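Local structure of conserved hypothetical protein (Corynebacterium diphtheriae NCTC 13129, 2GS5) at residues Leu38-Ser43 / Phe48-Ala53; Glu30-Ser35 / Gly80-Gln85; Asp4-Ala9 / Pro182-Leu187. The protein is of unknown function and belongs to the YqgE/AlgH (UPF0301) family of conserved proteins. All coordinates share one frame; numbering follows the deposited sequence.

Interaction 1 (Leu38-Ser43 / Phe48-Ala53)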
ATOM      1  N   LEU A  38      -0.974  -2.294  -1.113  1.00 11.16           N
ATOM      2  CA  LEU A  38      -0.217  -1.655  -2.183  1.00 11.29           C
ATOM      3  C   LEU A  38       0.740  -2.655  -2.808  1.00 11.54           C
ATOM      4  O   LEU A  38       1.605  -3.201  -2.127  1.00 11.21           O
ATOM      5  CB  LEU A  38       0.580  -0.480  -1.630  1.00 10.99           C
ATOM      6  CG  LEU A  38       1.496   0.264  -2.592  1.00 11.60           C
ATOM      7  CD1 LEU A  38       0.698   0.979  -3.661  1.00 11.39           C
ATOM      8  CD2 LEU A  38       2.385   1.244  -1.831  1.00 12.49           C
ATOM      9  N   ILE A  39       0.583  -2.884  -4.107  1.00 11.42           N
ATOM     10  CA  ILE A  39       1.485  -3.763  -4.846  1.00 11.63           C
ATOM     11  C   ILE A  39       2.816  -3.047  -5.048  1.00 11.77           C
ATOM     12  O   ILE A  39       2.862  -1.945  -5.607  1.00 11.56           O
ATOM     13  CB  ILE A  39       0.877  -4.197  -6.204  1.00 11.72           C
ATOM     14  CG1 ILE A  39      -0.412  -4.988  -5.962  1.00 11.39           C
ATOM     15  CG2 ILE A  39       1.890  -5.001  -7.033  1.00 11.52           C
ATOM     16  CD1 ILE A  39      -1.197  -5.276  -7.223  1.00 12.08           C
ATOM     17  N   ILE A  40       3.891  -3.663  -4.551  1.00 12.09           N
ATOM     18  CA  ILE A  40       5.238  -3.072  -4.631  1.00 12.23           C
ATOM     19  C   ILE A  40       6.164  -3.815  -5.596  1.00 12.97           C
ATOM     20  O   ILE A  40       7.250  -3.322  -5.930  1.00 14.13           O
ATOM     21  CB  ILE A  40       5.893  -2.997  -3.222  1.00 11.71           C
ATOM     22  CG1 ILE A  40       6.097  -4.392  -2.611  1.00 11.77           C
ATOM     23  CG2 ILE A  40       5.047  -2.118  -2.300  1.00 11.82           C
ATOM     24  CD1 ILE A  40       6.734  -4.356  -1.230  1.00 13.26           C
ATOM     25  N   GLU A  41       5.755  -4.999  -6.021  1.00 12.54           N
ATOM     26  CA  GLU A  41       6.513  -5.786  -6.994  1.00 12.76           C
ATOM     27  C   GLU A  41       5.563  -6.787  -7.632  1.00 13.39           C
ATOM     28  O   GLU A  41       4.819  -7.470  -6.941  1.00 13.08           O
ATOM     29  CB  GLU A  41       7.668  -6.513  -6.311  1.00 13.63           C
ATOM     30  CG  GLU A  41       8.423  -7.500  -7.190  1.00 14.23           C
ATOM     31  CD  GLU A  41       9.488  -6.863  -8.070  1.00 15.20           C
ATOM     32  OE1 GLU A  41       9.722  -5.636  -7.981  1.00 19.53           O
ATOM     33  OE2 GLU A  41      10.085  -7.611  -8.854  1.00 18.33           O
ATOM     34  N   HIS A  42       5.609  -6.894  -8.950  1.00 13.93           N
ATOM     35  CA  HIS A  42       4.728  -7.793  -9.662  1.00 14.38           C
ATOM     36  C   HIS A  42       5.517  -8.365 -10.815  1.00 14.95           C
ATOM     37  O   HIS A  42       5.834  -7.662 -11.782  1.00 15.76           O
ATOM     38  CB  HIS A  42       3.485  -7.041 -10.133  1.00 14.94           C
ATOM     39  CG  HIS A  42       2.503  -7.889 -10.867  1.00 15.66           C
ATOM     40  ND1 HIS A  42       1.916  -9.010 -10.315  1.00 15.21           N
ATOM     41  CD2 HIS A  42       2.001  -7.782 -12.121  1.00 17.80           C
ATOM     42  CE1 HIS A  42       1.088  -9.547 -11.192  1.00 17.93           C
ATOM     43  NE2 HIS A  42       1.129  -8.826 -12.299  1.00 17.66           N
ATOM     44  N   SER A  43       5.881  -9.627 -10.675  1.00 14.67           N
ATOM     45  CA  SER A  43       6.788 -10.255 -11.620  1.00 15.38           C
ATOM     46  C   SER A  43       6.386 -11.705 -11.865  1.00 16.06           C
ATOM     47  O   SER A  43       5.442 -12.217 -11.262  1.00 15.93           O
ATOM     48  CB  SER A  43       8.200 -10.183 -11.056  1.00 15.82           C
ATOM     49  OG  SER A  43       8.370 -11.188 -10.084  1.00 17.15           O
ATOM     50  N   PHE A  48       4.140  -9.038  -4.696  1.00 11.02           N
ATOM     51  CA  PHE A  48       4.366  -8.636  -3.307  1.00 10.60           C
ATOM     52  C   PHE A  48       3.639  -7.352  -3.021  1.00 10.06           C
ATOM     53  O   PHE A  48       3.571  -6.468  -3.881  1.00 10.71           O
ATOM     54  CB  PHE A  48       5.856  -8.396  -3.052  1.00 10.73           C
ATOM     55  CG  PHE A  48       6.711  -9.604  -3.309  1.00 11.60           C
ATOM     56  CD1 PHE A  48       7.057 -10.454  -2.276  1.00 13.56           C
ATOM     57  CD2 PHE A  48       7.161  -9.889  -4.594  1.00 12.79           C
ATOM     58  CE1 PHE A  48       7.850 -11.568  -2.520  1.00 14.51           C
ATOM     59  CE2 PHE A  48       7.953 -10.998  -4.849  1.00 13.90           C
ATOM     60  CZ  PHE A  48       8.295 -11.837  -3.799  1.00 12.79           C
ATOM     61  N   GLY A  49       3.129  -7.212  -1.805  1.00  9.82           N
ATOM     62  CA  GLY A  49       2.466  -5.994  -1.404  1.00 10.12           C
ATOM     63  C   GLY A  49       2.577  -5.707   0.068  1.00 10.49           C
ATOM     64  O   GLY A  49       2.992  -6.570   0.840  1.00 11.55           O
ATOM     65  N   VAL A  50       2.270  -4.466   0.427  1.00 10.81           N
ATOM     66  CA  VAL A  50       2.160  -4.082   1.824  1.00 10.97           C
ATOM     67  C   VAL A  50       0.790  -3.453   2.103  1.00 11.07           C
ATOM     68  O   VAL A  50       0.328  -2.530   1.411  1.00 11.50           O
ATOM     69  CB  VAL A  50       3.307  -3.121   2.269  1.00 10.93           C
ATOM     70  CG1 VAL A  50       4.676  -3.844   2.288  1.00 11.73           C
ATOM     71  CG2 VAL A  50       3.358  -1.861   1.411  1.00 12.67           C
ATOM     72  N   ASN A  51       0.145  -3.965   3.146  1.00 10.73           N
ATOM     73  CA  ASN A  51      -1.088  -3.380   3.633  1.00 11.00           C
ATOM     74  C   ASN A  51      -0.822  -1.962   4.108  1.00 11.65           C
ATOM     75  O   ASN A  51       0.181  -1.720   4.782  1.00 11.34           O
ATOM     76  CB  ASN A  51      -1.633  -4.234   4.776  1.00 10.76           C
ATOM     77  CG  ASN A  51      -3.049  -3.858   5.188  1.00 11.66           C
ATOM     78  OD1 ASN A  51      -3.723  -3.048   4.549  1.00 12.27           O
ATOM     79  ND2 ASN A  51      -3.505  -4.466   6.278  1.00 12.34           N
ATOM     80  N   LEU A  52      -1.720  -1.046   3.753  1.00 12.19           N
ATOM     81  CA  LEU A  52      -1.637   0.356   4.151  1.00 12.14           C
ATOM     82  C   LEU A  52      -2.548   0.709   5.326  1.00 12.95           C
ATOM     83  O   LEU A  52      -2.486   1.829   5.838  1.00 12.63           O
ATOM     84  CB  LEU A  52      -2.015   1.255   2.967  1.00 12.20           C
ATOM     85  CG  LEU A  52      -1.216   1.070   1.681  1.00 11.64           C
ATOM     86  CD1 LEU A  52      -1.686   2.080   0.633  1.00 12.37           C
ATOM     87  CD2 LEU A  52       0.279   1.230   1.948  1.00 13.40           C
ATOM     88  N   ALA A  53      -3.377  -0.245   5.746  1.00 13.29           N
ATOM     89  CA  ALA A  53      -4.522   0.043   6.607  1.00 13.84           C
ATOM     90  C   ALA A  53      -4.324  -0.251   8.081  1.00 14.54           C
ATOM     91  O   ALA A  53      -5.225   0.039   8.886  1.00 16.28           O
ATOM     92  CB  ALA A  53      -5.752  -0.715   6.092  1.00 13.59           C
TER
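Phe48 faces two consecutive residues of the partner strand, Ile40 and Glu41, and this classic beta bulge shifts the register of the antiparallel hairpin of strands 36-42 and 47-51 by one residue. Phe48 O accepts the N-H of Ile40 (N to O 2.9 Å) and, weakly, that of Glu41 (N to O 3.4 Å), while Phe48 N makes an almost straight bond of 2.8 Å (171° at the hydrogen) to Glu41 O. Ile40 holds CG1 in the crowded position between its backbone N and carbonyl carbon (chi1 63°), which brings CG1 to 4.0 Å from Phe48 CB. Its other branch, CG2, reaches Val50 CG2 at 4.1 Å, the two side chains meeting at about a right angle. Glu41 runs beside Phe48, its chi1 of 173° turning CG away from the backbone N, 3.7 Å from the ring atom CD2; a bend at chi2 then carries the carboxylate away. Farther along, Leu38 and Val50 exchange two backbone bonds, and the isobutyl group of Leu52 packs on Leu38 CB. Gly49 suits its place, its CA being 3.0 Å from Leu38 O, since the side-chain direction there runs into that oxygen. Strand 129-141 covers Val50 and Leu52 with Phe135. Branched aliphatic groups thus fill the buried part, paired main-chain bonds satisfy the polar backbone there, and the charged Glu41 is kept for the exposed end.

Interaction 2 (Glu30-Ser35 / Gly80-Gln85)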
ATOM      1  N   GLU A  30      -8.091 -12.400  10.066  1.00 18.57           N
ATOM      2  CA  GLU A  30      -7.507 -11.323  10.839  1.00 18.47           C
ATOM      3  C   GLU A  30      -6.378 -10.615  10.082  1.00 17.53           C
ATOM      4  O   GLU A  30      -6.253  -9.396  10.163  1.00 18.16           O
ATOM      5  CB  GLU A  30      -7.051 -11.810  12.216  1.00 19.23           C
ATOM      6  CG  GLU A  30      -6.041 -12.936  12.228  1.00 21.29           C
ATOM      7  CD  GLU A  30      -5.732 -13.410  13.643  1.00 21.49           C
ATOM      8  OE1 GLU A  30      -6.681 -13.732  14.387  1.00 26.54           O
ATOM      9  OE2 GLU A  30      -4.545 -13.460  14.021  1.00 27.18           O
ATOM     10  N   ASP A  31      -5.579 -11.363   9.324  1.00 16.01           N
ATOM     11  CA  ASP A  31      -4.460 -10.764   8.602  1.00 15.34           C
ATOM     12  C   ASP A  31      -4.869  -9.890   7.418  1.00 14.81           C
ATOM     13  O   ASP A  31      -4.104  -9.016   7.021  1.00 14.57           O
ATOM     14  CB  ASP A  31      -3.490 -11.839   8.091  1.00 15.37           C
ATOM     15  CG  ASP A  31      -2.681 -12.495   9.198  1.00 17.04           C
ATOM     16  OD1 ASP A  31      -2.643 -11.972  10.334  1.00 19.16           O
ATOM     17  OD2 ASP A  31      -2.076 -13.556   8.933  1.00 16.44           O
ATOM     18  N   PHE A  32      -6.035 -10.132   6.823  1.00 13.61           N
ATOM     19  CA  PHE A  32      -6.395  -9.440   5.578  1.00 13.41           C
ATOM     20  C   PHE A  32      -7.724  -8.691   5.588  1.00 12.94           C
ATOM     21  O   PHE A  32      -8.027  -7.962   4.647  1.00 12.66           O
ATOM     22  CB  PHE A  32      -6.368 -10.417   4.400  1.00 12.99           C
ATOM     23  CG  PHE A  32      -5.010 -10.974   4.123  1.00 11.80           C
ATOM     24  CD1 PHE A  32      -4.099 -10.231   3.400  1.00 12.55           C
ATOM     25  CD2 PHE A  32      -4.635 -12.228   4.587  1.00 12.89           C
ATOM     26  CE1 PHE A  32      -2.832 -10.724   3.146  1.00 13.36           C
ATOM     27  CE2 PHE A  32      -3.383 -12.720   4.321  1.00 13.24           C
ATOM     28  CZ  PHE A  32      -2.482 -11.969   3.609  1.00 13.37           C
ATOM     29  N   ALA A  33      -8.514  -8.853   6.645  1.00 13.23           N
ATOM     30  CA  ALA A  33      -9.805  -8.187   6.685  1.00 12.69           C
ATOM     31  C   ALA A  33      -9.618  -6.678   6.542  1.00 12.45           C
ATOM     32  O   ALA A  33      -8.769  -6.071   7.215  1.00 12.81           O
ATOM     33  CB  ALA A  33     -10.552  -8.514   7.974  1.00 13.81           C
ATOM     34  N   ARG A  34     -10.411  -6.093   5.646  1.00 12.25           N
ATOM     35  CA  ARG A  34     -10.415  -4.652   5.409  1.00 12.51           C
ATOM     36  C   ARG A  34      -9.023  -4.094   5.124  1.00 11.93           C
ATOM     37  O   ARG A  34      -8.706  -2.968   5.484  1.00 12.43           O
ATOM     38  CB  ARG A  34     -11.082  -3.927   6.583  1.00 13.15           C
ATOM     39  CG  ARG A  34     -12.518  -4.418   6.864  1.00 14.05           C
ATOM     40  CD  ARG A  34     -13.465  -4.280   5.660  1.00 15.36           C
ATOM     41  NE  ARG A  34     -14.683  -5.081   5.809  1.00 14.97           N
ATOM     42  CZ  ARG A  34     -15.864  -4.614   6.202  1.00 17.79           C
ATOM     43  NH1 ARG A  34     -16.898  -5.441   6.283  1.00 17.09           N
ATOM     44  NH2 ARG A  34     -16.027  -3.333   6.505  1.00 17.96           N
ATOM     45  N   SER A  35      -8.208  -4.896   4.450  1.00 11.42           N
ATOM     46  CA  SER A  35      -6.888  -4.455   4.042  1.00 11.62           C
ATOM     47  C   SER A  35      -6.940  -3.678   2.733  1.00 11.46           C
ATOM     48  O   SER A  35      -7.885  -3.787   1.939  1.00 11.11           O
ATOM     49  CB  SER A  35      -5.932  -5.645   3.923  1.00 12.00           C
ATOM     50  OG  SER A  35      -6.385  -6.620   3.006  1.00 12.01           O
ATOM     51  N   GLY A  80       2.699  -4.480   7.387  1.00 11.46           N
ATOM     52  CA  GLY A  80       2.556  -4.668   5.951  1.00 11.26           C
ATOM     53  C   GLY A  80       1.927  -5.978   5.534  1.00 11.30           C
ATOM     54  O   GLY A  80       1.320  -6.074   4.470  1.00 10.80           O
ATOM     55  N   GLY A  81       2.054  -6.996   6.377  1.00 11.39           N
ATOM     56  CA  GLY A  81       1.542  -8.309   6.047  1.00 11.42           C
ATOM     57  C   GLY A  81       2.103  -9.367   6.968  1.00 11.60           C
ATOM     58  O   GLY A  81       2.907  -9.078   7.862  1.00 11.75           O
ATOM     59  N   PRO A  82       1.687 -10.614   6.748  1.00 11.32           N
ATOM     60  CA  PRO A  82       2.013 -11.695   7.674  1.00 11.53           C
ATOM     61  C   PRO A  82       3.399 -12.324   7.504  1.00 11.22           C
ATOM     62  O   PRO A  82       3.840 -13.056   8.385  1.00 11.03           O
ATOM     63  CB  PRO A  82       0.923 -12.716   7.378  1.00 11.79           C
ATOM     64  CG  PRO A  82       0.661 -12.540   5.934  1.00 12.28           C
ATOM     65  CD  PRO A  82       0.801 -11.069   5.661  1.00 12.10           C
ATOM     66  N   LEU A  83       4.069 -12.056   6.386  1.00 11.13           N
ATOM     67  CA  LEU A  83       5.368 -12.652   6.093  1.00 11.59           C
ATOM     68  C   LEU A  83       6.501 -11.723   6.476  1.00 11.98           C
ATOM     69  O   LEU A  83       6.438 -10.532   6.211  1.00 11.70           O
ATOM     70  CB  LEU A  83       5.492 -12.965   4.605  1.00 11.85           C
ATOM     71  CG  LEU A  83       4.573 -14.074   4.092  1.00 12.77           C
ATOM     72  CD1 LEU A  83       4.316 -13.901   2.603  1.00 14.65           C
ATOM     73  CD2 LEU A  83       5.212 -15.423   4.368  1.00 12.87           C
ATOM     74  N   ASN A  84       7.556 -12.278   7.052  1.00 13.50           N
ATOM     75  CA  ASN A  84       8.781 -11.530   7.291  1.00 14.28           C
ATOM     76  C   ASN A  84       8.539 -10.232   8.055  1.00 14.23           C
ATOM     77  O   ASN A  84       8.946  -9.154   7.619  1.00 14.54           O
ATOM     78  CB  ASN A  84       9.508 -11.266   5.965  1.00 14.41           C
ATOM     79  CG  ASN A  84       9.925 -12.542   5.284  1.00 16.85           C
ATOM     80  OD1 ASN A  84      10.870 -13.200   5.720  1.00 21.68           O
ATOM     81  ND2 ASN A  84       9.214 -12.916   4.224  1.00 18.88           N
ATOM     82  N   GLN A  85       7.900 -10.353   9.217  1.00 15.10           N
ATOM     83  CA  GLN A  85       7.535  -9.175  10.005  1.00 16.24           C
ATOM     84  C   GLN A  85       8.710  -8.455  10.679  1.00 15.97           C
ATOM     85  O   GLN A  85       8.537  -7.348  11.184  1.00 15.97           O
ATOM     86  CB  GLN A  85       6.442  -9.523  11.014  1.00 16.39           C
ATOM     87  CG  GLN A  85       5.115  -9.899  10.349  1.00 18.20           C
ATOM     88  CD  GLN A  85       3.952  -9.887  11.320  1.00 19.25           C
ATOM     89  OE1 GLN A  85       4.120 -10.192  12.508  1.00 23.94           O
ATOM     90  NE2 GLN A  85       2.761  -9.536  10.825  1.00 18.78           N
TER
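Asp31 and Phe32 both place CG beside the backbone N, anti to the carbonyl carbon (chi1 -71° and -64°), and these neighbouring torsions send a carboxylate and a ring to the same proline, Pro82. The Asp31 carboxylate meets one corner of the pyrrolidine, OD2 lying 3.5 Å from Pro82 CB. At the next corners the far end of the phenyl ring takes over: Phe32 CZ is 4.0 Å from both Pro82 CG and Pro82 CD, and the two side chains lie at about a right angle. These are van der Waals contacts, and proline fits because its rigid ring offers a compact apolar surface to the phenyl carbons while Asp31 stays exposed to solvent.

Each segment is braced within itself. Phe32 to Ser35 form a type II beta turn in which Phe32 O is gripped twice from the same face, by Ser35 OG at 2.7 Å and by Ser35 N at 3.1 Å; a serine can close the turn with hydroxyl and amide together. Within residues 80-85, Gln85 NE2 reaches back to Gly81 O at 3.0 Å. The oxygen lies in the Gln85 amide plane, although the nitrogen stands above the carbonyl plane of Gly81. Gly81 itself has a phi of 165°, a conformation that glycine adopts readily.

The contact lies at the surface, between the loop joining strands 19-23 and 36-42 and the segment that follows strand 76-79 and includes the short strand 83-84. Phe32 also packs on Ala139 of strand 129-141 and Trp155 of strand 155-159, so Pro82 leans on a ring already seated against the central sheet. Leu83 bonds through its backbone to His138. Arg34 makes a cation-pi contact with Trp174 of helix 173-179.

Interaction 3 (Asp4-Ala9 / Pro182-Leu187)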
ATOM      1  N   ASP A   4     -17.928 -10.941 -10.442  1.00 26.99           N
ATOM      2  CA  ASP A   4     -17.701 -10.862 -11.887  1.00 26.69           C
ATOM      3  C   ASP A   4     -18.664  -9.904 -12.596  1.00 26.40           C
ATOM      4  O   ASP A   4     -18.249  -9.139 -13.471  1.00 26.76           O
ATOM      5  CB  ASP A   4     -17.836 -12.261 -12.503  1.00 26.88           C
ATOM      6  CG  ASP A   4     -17.551 -12.278 -13.994  1.00 27.10           C
ATOM      7  OD1 ASP A   4     -16.428 -11.911 -14.390  1.00 27.52           O
ATOM      8  OD2 ASP A   4     -18.454 -12.662 -14.768  1.00 28.16           O
ATOM      9  N   ARG A   5     -19.935  -9.948 -12.206  1.00 25.70           N
ATOM     10  CA  ARG A   5     -20.978  -9.122 -12.827  1.00 25.34           C
ATOM     11  C   ARG A   5     -20.733  -7.613 -12.743  1.00 24.37           C
ATOM     12  O   ARG A   5     -21.276  -6.857 -13.548  1.00 24.37           O
ATOM     13  CB  ARG A   5     -22.347  -9.433 -12.219  1.00 25.56           C
ATOM     14  CG  ARG A   5     -23.029 -10.648 -12.808  1.00 26.70           C
ATOM     15  CD  ARG A   5     -24.196 -11.103 -11.948  1.00 27.29           C
ATOM     16  NE  ARG A   5     -25.154 -10.024 -11.696  1.00 29.40           N
ATOM     17  CZ  ARG A   5     -25.195  -9.256 -10.602  1.00 29.52           C
ATOM     18  NH1 ARG A   5     -24.325  -9.411  -9.605  1.00 29.97           N
ATOM     19  NH2 ARG A   5     -26.124  -8.310 -10.508  1.00 29.30           N
ATOM     20  N   LEU A   6     -19.927  -7.169 -11.778  1.00 23.28           N
ATOM     21  CA  LEU A   6     -19.580  -5.753 -11.685  1.00 22.66           C
ATOM     22  C   LEU A   6     -18.898  -5.236 -12.947  1.00 21.87           C
ATOM     23  O   LEU A   6     -18.959  -4.043 -13.234  1.00 21.23           O
ATOM     24  CB  LEU A   6     -18.679  -5.478 -10.475  1.00 22.86           C
ATOM     25  CG  LEU A   6     -19.416  -5.339  -9.145  1.00 23.12           C
ATOM     26  CD1 LEU A   6     -18.423  -5.254  -8.005  1.00 22.99           C
ATOM     27  CD2 LEU A   6     -20.312  -4.110  -9.160  1.00 23.42           C
ATOM     28  N   PHE A   7     -18.271  -6.135 -13.704  1.00 21.19           N
ATOM     29  CA  PHE A   7     -17.390  -5.738 -14.799  1.00 21.22           C
ATOM     30  C   PHE A   7     -17.959  -6.008 -16.190  1.00 21.14           C
ATOM     31  O   PHE A   7     -17.220  -6.037 -17.174  1.00 21.26           O
ATOM     32  CB  PHE A   7     -16.028  -6.418 -14.610  1.00 20.86           C
ATOM     33  CG  PHE A   7     -15.406  -6.110 -13.281  1.00 20.35           C
ATOM     34  CD1 PHE A   7     -14.848  -4.864 -13.048  1.00 20.05           C
ATOM     35  CD2 PHE A   7     -15.434  -7.037 -12.250  1.00 19.72           C
ATOM     36  CE1 PHE A   7     -14.295  -4.551 -11.818  1.00 19.91           C
ATOM     37  CE2 PHE A   7     -14.887  -6.732 -11.010  1.00 19.68           C
ATOM     38  CZ  PHE A   7     -14.313  -5.489 -10.799  1.00 20.11           C
ATOM     39  N   ASN A   8     -19.273  -6.163 -16.277  1.00 20.87           N
ATOM     40  CA  ASN A   8     -19.920  -6.429 -17.560  1.00 21.30           C
ATOM     41  C   ASN A   8     -19.754  -5.275 -18.555  1.00 21.52           C
ATOM     42  O   ASN A   8     -19.603  -5.504 -19.750  1.00 20.80           O
ATOM     43  CB  ASN A   8     -21.410  -6.741 -17.363  1.00 21.25           C
ATOM     44  CG  ASN A   8     -21.651  -8.119 -16.756  1.00 21.92           C
ATOM     45  OD1 ASN A   8     -20.735  -8.933 -16.633  1.00 23.08           O
ATOM     46  ND2 ASN A   8     -22.891  -8.382 -16.372  1.00 23.98           N
ATOM     47  N   ALA A   9     -19.802  -4.041 -18.059  1.00 22.16           N
ATOM     48  CA  ALA A   9     -19.584  -2.851 -18.890  1.00 23.06           C
ATOM     49  C   ALA A   9     -18.283  -2.140 -18.517  1.00 23.81           C
ATOM     50  O   ALA A   9     -17.635  -1.534 -19.364  1.00 23.94           O
ATOM     51  CB  ALA A   9     -20.758  -1.897 -18.755  1.00 22.87           C
ATOM     52  N   PRO A 182     -15.850   3.468  -8.383  1.00 14.98           N
ATOM     53  CA  PRO A 182     -17.142   3.585  -9.039  1.00 15.11           C
ATOM     54  C   PRO A 182     -18.274   3.022  -8.195  1.00 15.18           C
ATOM     55  O   PRO A 182     -18.066   2.106  -7.398  1.00 14.89           O
ATOM     56  CB  PRO A 182     -16.967   2.743 -10.314  1.00 15.63           C
ATOM     57  CG  PRO A 182     -15.513   2.762 -10.567  1.00 16.00           C
ATOM     58  CD  PRO A 182     -14.893   2.712  -9.211  1.00 15.26           C
HETATM   59  N   MSE A 183     -19.470   3.554  -8.392  1.00 15.97           N
HETATM   60  CA  MSE A 183     -20.639   2.977  -7.759  1.00 16.29           C
HETATM   61  C   MSE A 183     -20.776   1.525  -8.183  1.00 16.20           C
HETATM   62  O   MSE A 183     -20.444   1.171  -9.323  1.00 16.90           O
HETATM   63  CB  MSE A 183     -21.897   3.760  -8.116  1.00 16.75           C
HETATM   64  CG  MSE A 183     -21.981   5.093  -7.430  1.00 17.42           C
HETATM   65 SE   MSE A 183     -22.408   4.951  -5.526  1.00 22.25          SE
HETATM   66  CE  MSE A 183     -24.312   4.559  -5.695  1.00 16.73           C
ATOM     67  N   PRO A 184     -21.286   0.672  -7.285  1.00 14.99           N
ATOM     68  CA  PRO A 184     -21.810   0.980  -5.954  1.00 13.87           C
ATOM     69  C   PRO A 184     -20.812   0.916  -4.797  1.00 12.70           C
ATOM     70  O   PRO A 184     -21.233   0.900  -3.651  1.00 11.84           O
ATOM     71  CB  PRO A 184     -22.852  -0.119  -5.771  1.00 14.48           C
ATOM     72  CG  PRO A 184     -22.209  -1.309  -6.424  1.00 14.89           C
ATOM     73  CD  PRO A 184     -21.456  -0.757  -7.608  1.00 15.25           C
ATOM     74  N   LEU A 185     -19.512   0.884  -5.060  1.00 11.71           N
ATOM     75  CA  LEU A 185     -18.564   0.598  -3.979  1.00 11.70           C
ATOM     76  C   LEU A 185     -18.641   1.562  -2.791  1.00 10.67           C
ATOM     77  O   LEU A 185     -18.498   1.123  -1.658  1.00  9.56           O
ATOM     78  CB  LEU A 185     -17.119   0.518  -4.480  1.00 12.08           C
ATOM     79  CG  LEU A 185     -16.720  -0.445  -5.608  1.00 15.11           C
ATOM     80  CD1 LEU A 185     -15.280  -0.955  -5.431  1.00 13.59           C
ATOM     81  CD2 LEU A 185     -17.688  -1.601  -5.837  1.00 16.94           C
ATOM     82  N   PRO A 186     -18.837   2.874  -3.035  1.00 10.22           N
ATOM     83  CA  PRO A 186     -18.945   3.758  -1.865  1.00 10.46           C
ATOM     84  C   PRO A 186     -20.062   3.402  -0.886  1.00 10.40           C
ATOM     85  O   PRO A 186     -19.995   3.800   0.281  1.00 10.33           O
ATOM     86  CB  PRO A 186     -19.174   5.146  -2.483  1.00 10.39           C
ATOM     87  CG  PRO A 186     -18.572   5.044  -3.834  1.00 10.71           C
ATOM     88  CD  PRO A 186     -18.878   3.641  -4.288  1.00 10.55           C
ATOM     89  N   LEU A 187     -21.061   2.645  -1.343  1.00 10.25           N
ATOM     90  CA  LEU A 187     -22.201   2.249  -0.499  1.00 11.05           C
ATOM     91  C   LEU A 187     -21.796   1.262   0.587  1.00 11.84           C
ATOM     92  O   LEU A 187     -22.569   1.031   1.528  1.00 12.41           O
ATOM     93  CB  LEU A 187     -23.310   1.632  -1.348  1.00 10.89           C
ATOM     94  CG  LEU A 187     -23.992   2.564  -2.334  1.00 10.89           C
ATOM     95  CD1 LEU A 187     -25.075   1.827  -3.103  1.00  9.46           C
ATOM     96  CD2 LEU A 187     -24.609   3.729  -1.586  1.00 12.42           C
TER
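Leu6 reaches across to Pro184 and Leu185 with its two methyl branches, one for each partner. Its CD2 lies 3.9 Å from Pro184 CD, the ring carbon next to the proline nitrogen, the leucine slanting across the pyrrolidine. The other methyl, CD1, lies 4.3 Å from Leu185 CD2, a looser contact. The CB of Leu6 points toward the partner segment, which matters because the two main chains are far apart, and chi2 of 173° sets CD1 trans to CA, turning CD2 to the proline. Leucine is apt here: a branched end can bridge two neighbouring apolar groups. Leu185 comes to meet it, although its CB does not point straight at the partner segment.

Leu6 also touches its own neighbour. Its CB sits 4.0 Å above the plane of the Phe7 ring, offset toward the rim, which gives the base of the leucine a hydrophobic seat. Residues 4-6 form a 3-10 turn in which Phe7 N bonds to Asp4 O at 3.0 Å, and the Asp4 carboxylate forms a salt bridge with Arg12. On the opposing segment the peptide before Pro184 is cis, and Leu185 N returns to Pro182 O at 3.0 Å, closing the turn.

Phe7 and Leu185 both touch Phe156 of strand 155-159, and Leu185 also packs on Met1 and Phe2. The cis-proline turn has the geometry of a type VIa beta turn, with Pro184 at its third position. The arrangement is that of a small apolar contact between chain ends: a 3-10 turn near the N terminus meets a proline-rich loop following helix 173-179, at the periphery of the fold.

How the interactions relate
Interaction 1 belongs to the core: sheet hydrogen bonds and buried aliphatic side chains join two adjacent strands. Interactions 2 and 3 lie farther out, tie together loops distant in sequence, and rest on a few van der Waals contacts, with a carboxylate oxygen among them in interaction 2, in which a proline ring offers the surface. Interactions 1 and 2 adjoin, since Asn51 N probably hydrogen-bonds to Gly80 O and Ser35 packs against Asn51; the hairpin and the surface loops are therefore side by side in space. Interaction 3 touches neither, its centre being about 23 Å from that of interaction 1 and 26 Å from that of interaction 2. Strand 155-159 nevertheless receives side chains from both outer contacts, through Trp155 and Phe156.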